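PDB 6G5O: cytochrome P450 from Zobellia galactanivorans, which belongs to the cytochrome P450 family of haem proteins and carries an iron protoporphyrin IX in a largely helical fold. Local coordinates for residues A[27-33]-A[290-294]; A[55-59]-A[269-273]. One frame throughout, in Å; residues are numbered along the deposited sequence.

Interaction 1 (A[27-33]-A[290-294]); sequences DPVTMLL and RISLC
Arg290 crosses the Asp27 side chain at about a right angle, their guanidinium and carboxylate planes 32° apart, and gives this pairing of two parallel strands its polar end. Its NH2 donates to the backbone oxygen, O of Asp27, over 3.2 Å, and that oxygen lies in the guanidinium plane, so the bond is made edge-on. The carboxylate is placed differently: OD2 of Asp27 stands 3.2 Å from NE of Arg290 but well out of the guanidinium plane, a salt bridge of charge alone, and has a second partner in Arg56. Arg290 is itself shared, NH2 with Asp24 in another salt bridge and NH1 with O of Val58. Val29 lays CG2 over one face of the guanidinium, 3.6 Å from NH2 of Arg290; its CG1 leans on CB of Ser292, whose OG bonds to Gln269.

Beyond this end the backbones join in regular alternation. Thr30 N bonds to Arg290 O, Ser292 N to Thr30 O at 3.0 Å, Leu32 N to Ser292 O at 2.9 Å, and Cys294 N to Leu32 O. With CG anti to its carbonyl carbon (chi1 -80°), Leu32 rests CB 3.4 Å from O of Ser292 and meets Ile291 at a slant, CD2 of Leu32 4.0 Å from CD1 of Ile291. Helix 35-43 meets Leu32 and Leu293, strand 270-274 Ile291. Cys294, just past the strand, is the N-cap of helix 295-298. Strands 29-32 and 290-293, inclined at 27°, are the parallel pair of the mixed, otherwise antiparallel sheet that cytochromes P450 carry beside their helical part.

Interaction 2 (A[55-59]-A[269-273]); sequences GRIVI and QMGRV. With HEM (protoporphyrin IX containing Fe), chain C.
Part of the haem-propionate site lies on the strand that interaction 2 packs against a type I beta turn; His80, Arg84 and His328 also bond the haem. Arg272 points away from the turn and grips one propionate with two nitrogens: NH2 donates to O2A of the haem at 2.9 Å, nearly straight at 172°, and NH1 to O1A of the haem at 3.1 Å. NH1 also bonds to O of Gly271, which steadies the guanidinium from its own strand.

Across the contact, Ile57 O receives a weak bond from Gly271 N at 2.8 Å. These two residues are the closest backbone pair, CA to CA 4.4 Å, with no side chain on Gly271 between them. Met270 sets SD 3.5 Å from O of Ile57, a bend at chi2 (54°) turning the sulfur to the loop. Ile59, just past the turn, crosses Gln269 at about a right angle, its CG2 3.5 Å from NE2 of Gln269, whose OE1 bonds to Ser292. At the far end Val273 CG2 lies over one face of the Arg56 guanidinium, whose NH2 bonds to O of Asp288.

Loop 55-59 packs on strand 270-274, which pairs with strands 48-49 and 290-293, while Ile59 reaches on to side chains of strands 19-22 and 29-32.

How the interactions relate
Both contacts are largely buried and share one sheet, in which strands 290-293 and 270-274 are neighbours, yet they use it differently. Interaction 1 is strand against strand, held by a ladder of backbone bonds with a charged cluster at one end; interaction 2 is a loop laid on a strand, with one weak backbone bond and mostly side-chain packing, and it lies nearer the centre of the chain and the haem. Polar bridges join them: Ser292 OG meets Gln269 OE1 at 2.7 Å, and Arg290 NH1 meets Val58 O at 2.7 Å, both probable hydrogen bonds. Arg290 serves backbone oxygens as well as acid groups, Arg56 links the two contacts through Asp27, and Arg272 turns to the haem propionate.

Interaction 1 (A[27-33]-A[290-294])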
ATOM      1  N   ASP A  27      17.795 -15.562  -6.733  1.00 75.65           N
ATOM      2  CA  ASP A  27      17.912 -15.040  -5.371  1.00 77.53           C
ATOM      3  C   ASP A  27      16.729 -15.577  -4.573  1.00 85.22           C
ATOM      4  O   ASP A  27      15.730 -14.876  -4.371  1.00 79.70           O
ATOM      5  CB  ASP A  27      17.910 -13.501  -5.394  1.00 72.76           C
ATOM      6  CG  ASP A  27      18.319 -12.880  -4.067  1.00 73.70           C
ATOM      7  OD1 ASP A  27      18.528 -13.620  -3.064  1.00 70.71           O
ATOM      8  OD2 ASP A  27      18.432 -11.625  -4.038  1.00 67.69           O
ATOM      9  N   PRO A  28      16.831 -16.831  -4.115  1.00 86.68           N
ATOM     10  CA  PRO A  28      15.609 -17.457  -3.612  1.00 79.83           C
ATOM     11  C   PRO A  28      15.128 -16.914  -2.238  1.00 71.05           C
ATOM     12  O   PRO A  28      15.916 -16.371  -1.457  1.00 65.10           O
ATOM     13  CB  PRO A  28      15.996 -18.933  -3.553  1.00 82.12           C
ATOM     14  CG  PRO A  28      17.481 -18.918  -3.269  1.00 83.00           C
ATOM     15  CD  PRO A  28      18.034 -17.647  -3.851  1.00 81.32           C
ATOM     16  N   VAL A  29      13.836 -17.093  -1.967  1.00 65.11           N
ATOM     17  CA  VAL A  29      13.146 -16.449  -0.840  1.00 62.81           C
ATOM     18  C   VAL A  29      12.489 -17.484   0.077  1.00 56.25           C
ATOM     19  O   VAL A  29      11.737 -18.334  -0.376  1.00 55.67           O
ATOM     20  CB  VAL A  29      12.038 -15.467  -1.341  1.00 61.92           C
ATOM     21  CG1 VAL A  29      11.207 -14.907  -0.193  1.00 59.84           C
ATOM     22  CG2 VAL A  29      12.646 -14.311  -2.127  1.00 64.43           C
ATOM     23  N   THR A  30      12.783 -17.381   1.365  1.00 52.44           N
ATOM     24  CA  THR A  30      12.039 -18.064   2.421  1.00 51.44           C
ATOM     25  C   THR A  30      10.916 -17.162   3.021  1.00 44.23           C
ATOM     26  O   THR A  30      11.191 -16.247   3.795  1.00 46.59           O
ATOM     27  CB  THR A  30      13.006 -18.469   3.540  1.00 51.54           C
ATOM     28  OG1 THR A  30      14.097 -19.212   2.979  1.00 58.49           O
ATOM     29  CG2 THR A  30      12.286 -19.334   4.565  1.00 58.94           C
ATOM     30  N   MET A  31       9.670 -17.465   2.695  1.00 43.20           N
ATOM     31  CA  MET A  31       8.512 -16.670   3.091  1.00 43.40           C
ATOM     32  C   MET A  31       8.024 -16.988   4.502  1.00 43.85           C
ATOM     33  O   MET A  31       7.570 -18.090   4.722  1.00 48.25           O
ATOM     34  CB  MET A  31       7.358 -16.950   2.114  1.00 45.37           C
ATOM     35  CG  MET A  31       7.759 -16.898   0.646  1.00 48.77           C
ATOM     36  SD  MET A  31       6.425 -17.223  -0.565  1.00 56.09           S
ATOM     37  CE  MET A  31       5.113 -16.147   0.055  1.00 60.30           C
ATOM     38  N   LEU A  32       8.086 -16.038   5.451  1.00 38.00           N
ATOM     39  CA  LEU A  32       7.523 -16.246   6.782  1.00 39.77           C
ATOM     40  C   LEU A  32       5.988 -16.011   6.780  1.00 37.74           C
ATOM     41  O   LEU A  32       5.518 -15.009   6.274  1.00 37.18           O
ATOM     42  CB  LEU A  32       8.205 -15.320   7.769  1.00 40.90           C
ATOM     43  CG  LEU A  32       9.583 -15.780   8.263  1.00 45.15           C
ATOM     44  CD1 LEU A  32      10.404 -16.483   7.198  1.00 49.21           C
ATOM     45  CD2 LEU A  32      10.403 -14.640   8.847  1.00 45.42           C
ATOM     46  N   LEU A  33       5.230 -16.930   7.360  1.00 37.65           N
ATOM     47  CA  LEU A  33       3.792 -16.955   7.182  1.00 38.29           C
ATOM     48  C   LEU A  33       2.964 -16.745   8.450  1.00 35.89           C
ATOM     49  O   LEU A  33       1.777 -16.431   8.355  1.00 32.53           O
ATOM     50  CB  LEU A  33       3.403 -18.270   6.537  1.00 42.04           C
ATOM     51  CG  LEU A  33       4.089 -18.604   5.204  1.00 44.72           C
ATOM     52  CD1 LEU A  33       3.671 -20.016   4.781  1.00 42.63           C
ATOM     53  CD2 LEU A  33       3.758 -17.590   4.107  1.00 41.89           C
ATOM     54  N   ARG A 290      17.518 -14.284   1.235  1.00 50.67           N
ATOM     55  CA  ARG A 290      16.380 -13.412   1.504  1.00 52.55           C
ATOM     56  C   ARG A 290      15.253 -14.134   2.242  1.00 54.33           C
ATOM     57  O   ARG A 290      14.962 -15.296   1.943  1.00 55.61           O
ATOM     58  CB  ARG A 290      15.820 -12.899   0.172  1.00 49.59           C
ATOM     59  CG  ARG A 290      16.789 -12.008  -0.577  1.00 46.99           C
ATOM     60  CD  ARG A 290      16.056 -11.117  -1.540  1.00 44.27           C
ATOM     61  NE  ARG A 290      15.497 -11.852  -2.663  1.00 42.45           N
ATOM     62  CZ  ARG A 290      14.630 -11.344  -3.535  1.00 48.33           C
ATOM     63  NH1 ARG A 290      14.178 -10.099  -3.390  1.00 52.71           N
ATOM     64  NH2 ARG A 290      14.188 -12.083  -4.551  1.00 49.13           N
ATOM     65  N   ILE A 291      14.619 -13.452   3.196  1.00 52.81           N
ATOM     66  CA  ILE A 291      13.327 -13.916   3.704  1.00 46.74           C
ATOM     67  C   ILE A 291      12.285 -12.937   3.230  1.00 46.96           C
ATOM     68  O   ILE A 291      12.644 -11.890   2.690  1.00 52.02           O
ATOM     69  CB  ILE A 291      13.286 -14.083   5.231  1.00 46.94           C
ATOM     70  CG1 ILE A 291      13.559 -12.779   5.971  1.00 45.04           C
ATOM     71  CG2 ILE A 291      14.277 -15.123   5.681  1.00 46.11           C
ATOM     72  CD1 ILE A 291      12.302 -12.112   6.456  1.00 45.62           C
ATOM     73  N   SER A 292      11.013 -13.298   3.363  1.00 41.17           N
ATOM     74  CA  SER A 292       9.937 -12.353   3.150  1.00 40.26           C
ATOM     75  C   SER A 292       9.018 -12.314   4.385  1.00 43.51           C
ATOM     76  O   SER A 292       8.817 -13.310   5.066  1.00 46.63           O
ATOM     77  CB  SER A 292       9.171 -12.610   1.855  1.00 39.62           C
ATOM     78  OG  SER A 292       8.028 -13.427   2.001  1.00 40.22           O
ATOM     79  N   LEU A 293       8.530 -11.118   4.687  1.00 41.77           N
ATOM     80  CA  LEU A 293       7.518 -10.889   5.703  1.00 37.63           C
ATOM     81  C   LEU A 293       6.191 -10.894   4.964  1.00 36.24           C
ATOM     82  O   LEU A 293       5.885  -9.954   4.264  1.00 37.13           O
ATOM     83  CB  LEU A 293       7.778  -9.562   6.363  1.00 35.93           C
ATOM     84  CG  LEU A 293       9.182  -9.399   6.934  1.00 36.12           C
ATOM     85  CD1 LEU A 293       9.517  -8.003   7.423  1.00 37.42           C
ATOM     86  CD2 LEU A 293       9.358 -10.374   8.069  1.00 38.50           C
ATOM     87  N   CYS A 294       5.454 -11.996   5.024  1.00 34.08           N
ATOM     88  CA  CYS A 294       4.266 -12.109   4.210  1.00 33.62           C
ATOM     89  C   CYS A 294       3.083 -11.594   5.045  1.00 34.65           C
ATOM     90  O   CYS A 294       2.403 -12.357   5.734  1.00 37.07           O
ATOM     91  CB  CYS A 294       4.082 -13.547   3.713  1.00 29.62           C
ATOM     92  SG  CYS A 294       2.638 -13.786   2.669  1.00 36.63           S
TER

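Interaction 2 (A[55-59]-A[269-273])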
ATOM      1  N   GLY A  55      16.987  -2.180  -4.346  1.00 44.83           N
ATOM      2  CA  GLY A  55      16.151  -3.073  -5.145  1.00 39.44           C
ATOM      3  C   GLY A  55      16.070  -4.487  -4.624  1.00 39.39           C
ATOM      4  O   GLY A  55      15.156  -5.250  -4.979  1.00 44.58           O
ATOM      5  N   ARG A  56      17.004  -4.864  -3.778  1.00 41.65           N
ATOM      6  CA  ARG A  56      17.097  -6.265  -3.413  1.00 46.07           C
ATOM      7  C   ARG A  56      15.972  -6.776  -2.519  1.00 48.33           C
ATOM      8  O   ARG A  56      15.553  -7.924  -2.676  1.00 48.68           O
ATOM      9  CB  ARG A  56      18.430  -6.578  -2.757  1.00 47.76           C
ATOM     10  CG  ARG A  56      18.854  -8.002  -3.069  1.00 48.95           C
ATOM     11  CD  ARG A  56      20.147  -8.413  -2.378  1.00 50.93           C
ATOM     12  NE  ARG A  56      20.172  -9.876  -2.317  1.00 52.62           N
ATOM     13  CZ  ARG A  56      20.863 -10.606  -1.451  1.00 51.29           C
ATOM     14  NH1 ARG A  56      21.661 -10.052  -0.530  1.00 50.10           N
ATOM     15  NH2 ARG A  56      20.760 -11.926  -1.529  1.00 50.57           N
ATOM     16  N   ILE A  57      15.489  -5.952  -1.588  1.00 46.17           N
ATOM     17  CA  ILE A  57      14.475  -6.423  -0.641  1.00 45.55           C
ATOM     18  C   ILE A  57      13.072  -6.482  -1.258  1.00 47.69           C
ATOM     19  O   ILE A  57      12.161  -6.979  -0.636  1.00 48.26           O
ATOM     20  CB  ILE A  57      14.434  -5.627   0.676  1.00 44.31           C
ATOM     21  CG1 ILE A  57      13.908  -4.199   0.461  1.00 45.05           C
ATOM     22  CG2 ILE A  57      15.788  -5.642   1.351  1.00 43.29           C
ATOM     23  CD1 ILE A  57      14.129  -3.261   1.649  1.00 47.71           C
ATOM     24  N   VAL A  58      12.889  -5.991  -2.478  1.00 44.75           N
ATOM     25  CA  VAL A  58      11.578  -6.071  -3.118  1.00 43.82           C
ATOM     26  C   VAL A  58      11.432  -7.447  -3.780  1.00 49.55           C
ATOM     27  O   VAL A  58      12.444  -8.144  -4.051  1.00 50.34           O
ATOM     28  CB  VAL A  58      11.387  -4.953  -4.160  1.00 45.05           C
ATOM     29  CG1 VAL A  58       9.946  -4.899  -4.684  1.00 45.74           C
ATOM     30  CG2 VAL A  58      11.775  -3.610  -3.557  1.00 47.64           C
ATOM     31  N   ILE A  59      10.171  -7.832  -4.028  1.00 45.33           N
ATOM     32  CA  ILE A  59       9.826  -9.082  -4.675  1.00 46.91           C
ATOM     33  C   ILE A  59       8.713  -8.858  -5.705  1.00 52.76           C
ATOM     34  O   ILE A  59       7.546  -8.592  -5.324  1.00 46.20           O
ATOM     35  CB  ILE A  59       9.390 -10.135  -3.647  1.00 49.04           C
ATOM     36  CG1 ILE A  59      10.530 -10.425  -2.669  1.00 45.09           C
ATOM     37  CG2 ILE A  59       8.978 -11.426  -4.354  1.00 53.61           C
ATOM     38  CD1 ILE A  59      10.102 -11.176  -1.430  1.00 47.79           C
ATOM     39  N   GLN A 269       3.704  -8.836   0.574  1.00 32.06           N
ATOM     40  CA  GLN A 269       4.931  -9.249   1.282  1.00 34.41           C
ATOM     41  C   GLN A 269       6.053  -8.289   0.964  1.00 31.75           C
ATOM     42  O   GLN A 269       5.970  -7.518   0.037  1.00 30.75           O
ATOM     43  CB  GLN A 269       5.365 -10.681   0.872  1.00 37.94           C
ATOM     44  CG  GLN A 269       5.741 -10.819  -0.604  1.00 41.69           C
ATOM     45  CD  GLN A 269       6.237 -12.212  -1.014  1.00 46.00           C
ATOM     46  OE1 GLN A 269       6.529 -13.077  -0.176  1.00 53.19           O
ATOM     47  NE2 GLN A 269       6.352 -12.419  -2.324  1.00 46.26           N
ATOM     48  N   MET A 270       7.094  -8.357   1.759  1.00 31.79           N
ATOM     49  CA  MET A 270       8.266  -7.562   1.529  1.00 35.93           C
ATOM     50  C   MET A 270       9.489  -8.311   2.020  1.00 34.49           C
ATOM     51  O   MET A 270       9.466  -8.939   3.075  1.00 32.41           O
ATOM     52  CB  MET A 270       8.161  -6.208   2.249  1.00 35.78           C
ATOM     53  CG  MET A 270       9.270  -5.228   1.837  1.00 38.32           C
ATOM     54  SD  MET A 270       9.390  -4.949   0.041  1.00 39.11           S
ATOM     55  CE  MET A 270       7.805  -4.154  -0.294  1.00 37.63           C
ATOM     56  N   GLY A 271      10.574  -8.232   1.271  1.00 33.54           N
ATOM     57  CA  GLY A 271      11.754  -8.955   1.660  1.00 33.81           C
ATOM     58  C   GLY A 271      12.586  -8.282   2.709  1.00 33.95           C
ATOM     59  O   GLY A 271      12.424  -7.087   2.981  1.00 38.84           O
ATOM     60  N   ARG A 272      13.500  -9.075   3.274  1.00 32.67           N
ATOM     61  CA  ARG A 272      14.644  -8.617   4.042  1.00 35.60           C
ATOM     62  C   ARG A 272      15.860  -9.497   3.634  1.00 39.49           C
ATOM     63  O   ARG A 272      15.698 -10.589   3.069  1.00 40.23           O
ATOM     64  CB  ARG A 272      14.389  -8.797   5.526  1.00 37.97           C
ATOM     65  CG  ARG A 272      13.208  -8.034   6.096  1.00 39.64           C
ATOM     66  CD  ARG A 272      13.547  -6.565   6.280  1.00 38.95           C
ATOM     67  NE  ARG A 272      12.553  -5.802   7.053  1.00 35.27           N
ATOM     68  CZ  ARG A 272      11.480  -5.199   6.528  1.00 33.43           C
ATOM     69  NH1 ARG A 272      11.179  -5.303   5.230  1.00 29.30           N
ATOM     70  NH2 ARG A 272      10.679  -4.498   7.326  1.00 34.13           N
ATOM     71  N   VAL A 273      17.062  -9.037   3.946  1.00 40.27           N
ATOM     72  CA  VAL A 273      18.280  -9.812   3.698  1.00 41.99           C
ATOM     73  C   VAL A 273      18.814 -10.336   5.028  1.00 41.16           C
ATOM     74  O   VAL A 273      18.991  -9.572   5.985  1.00 40.23           O
ATOM     75  CB  VAL A 273      19.334  -8.943   2.967  1.00 44.62           C
ATOM     76  CG1 VAL A 273      20.760  -9.496   3.136  1.00 45.80           C
ATOM     77  CG2 VAL A 273      18.939  -8.807   1.502  1.00 44.49           C
TER
HETATM   78  CHA HEM C 401       5.934   1.080   3.966  1.00 18.88           C
HETATM   79  CHB HEM C 401       1.711  -1.037   2.955  1.00 19.82           C
HETATM   80  CHC HEM C 401       0.085   3.061   1.016  1.00 20.18           C
HETATM   81  CHD HEM C 401       4.456   4.964   1.453  1.00 19.21           C
HETATM   82  C1A HEM C 401       4.911   0.162   3.876  1.00 19.44           C
HETATM   83  C2A HEM C 401       4.966  -1.173   4.374  1.00 20.26           C
HETATM   84  C3A HEM C 401       3.797  -1.729   4.096  1.00 19.80           C
HETATM   85  C4A HEM C 401       2.988  -0.795   3.411  1.00 21.18           C
HETATM   86  CMA HEM C 401       3.431  -3.128   4.472  1.00 22.17           C
HETATM   87  CAA HEM C 401       6.090  -1.868   5.141  1.00 23.75           C
HETATM   88  CBA HEM C 401       7.211  -2.241   4.184  1.00 26.26           C
HETATM   89  CGA HEM C 401       8.387  -2.841   4.922  1.00 30.25           C
HETATM   90  O1A HEM C 401       9.496  -2.811   4.396  1.00 30.69           O
HETATM   91  O2A HEM C 401       8.293  -3.352   6.053  1.00 30.72           O
HETATM   92  C1B HEM C 401       0.906  -0.099   2.341  1.00 18.35           C
HETATM   93  C2B HEM C 401      -0.454  -0.353   2.069  1.00 19.74           C
HETATM   94  C3B HEM C 401      -0.940   0.798   1.492  1.00 20.87           C
HETATM   95  C4B HEM C 401       0.213   1.751   1.466  1.00 19.42           C
HETATM   96  CMB HEM C 401      -1.184  -1.640   2.307  1.00 20.54           C
HETATM   97  CAB HEM C 401      -2.266   1.198   1.028  1.00 22.72           C
HETATM   98  CBB HEM C 401      -3.388   0.540   1.244  1.00 25.57           C
HETATM   99  C1C HEM C 401       1.122   3.956   0.962  1.00 20.54           C
HETATM  100  C2C HEM C 401       1.078   5.199   0.335  1.00 20.90           C
HETATM  101  C3C HEM C 401       2.342   5.729   0.406  1.00 21.01           C
HETATM  102  C4C HEM C 401       3.133   4.786   1.113  1.00 20.55           C
HETATM  103  CMC HEM C 401      -0.115   5.850  -0.290  1.00 22.16           C
HETATM  104  CAC HEM C 401       2.810   7.036  -0.074  1.00 22.33           C
HETATM  105  CBC HEM C 401       2.108   7.970  -0.707  1.00 22.76           C
HETATM  106  C1D HEM C 401       5.182   4.053   2.237  1.00 18.24           C
HETATM  107  C2D HEM C 401       6.556   4.340   2.687  1.00 19.17           C
HETATM  108  C3D HEM C 401       6.974   3.284   3.404  1.00 19.33           C
HETATM  109  C4D HEM C 401       5.866   2.324   3.341  1.00 18.33           C
HETATM  110  CMD HEM C 401       7.286   5.613   2.426  1.00 17.99           C
HETATM  111  CAD HEM C 401       8.324   3.121   4.078  1.00 20.49           C
HETATM  112  CBD HEM C 401       8.356   3.440   5.582  1.00 19.58           C
HETATM  113  CGD HEM C 401       9.789   3.311   6.136  1.00 21.83           C
HETATM  114  O1D HEM C 401      10.702   2.720   5.460  1.00 25.16           O
HETATM  115  O2D HEM C 401      10.123   3.784   7.276  1.00 20.64           O
HETATM  116  NA  HEM C 401       3.697   0.365   3.241  1.00 19.16           N
HETATM  117  NB  HEM C 401       1.258   1.131   1.965  1.00 18.67           N
HETATM  118  NC  HEM C 401       2.368   3.691   1.407  1.00 18.91           N
HETATM  119  ND  HEM C 401       4.832   2.850   2.665  1.00 19.42           N
HETATM  120 FE   HEM C 401       3.137   2.021   2.352  1.00 22.50          FE
HETATM  121  O   HOH W   1       3.710   0.983   0.439  1.00 32.98           O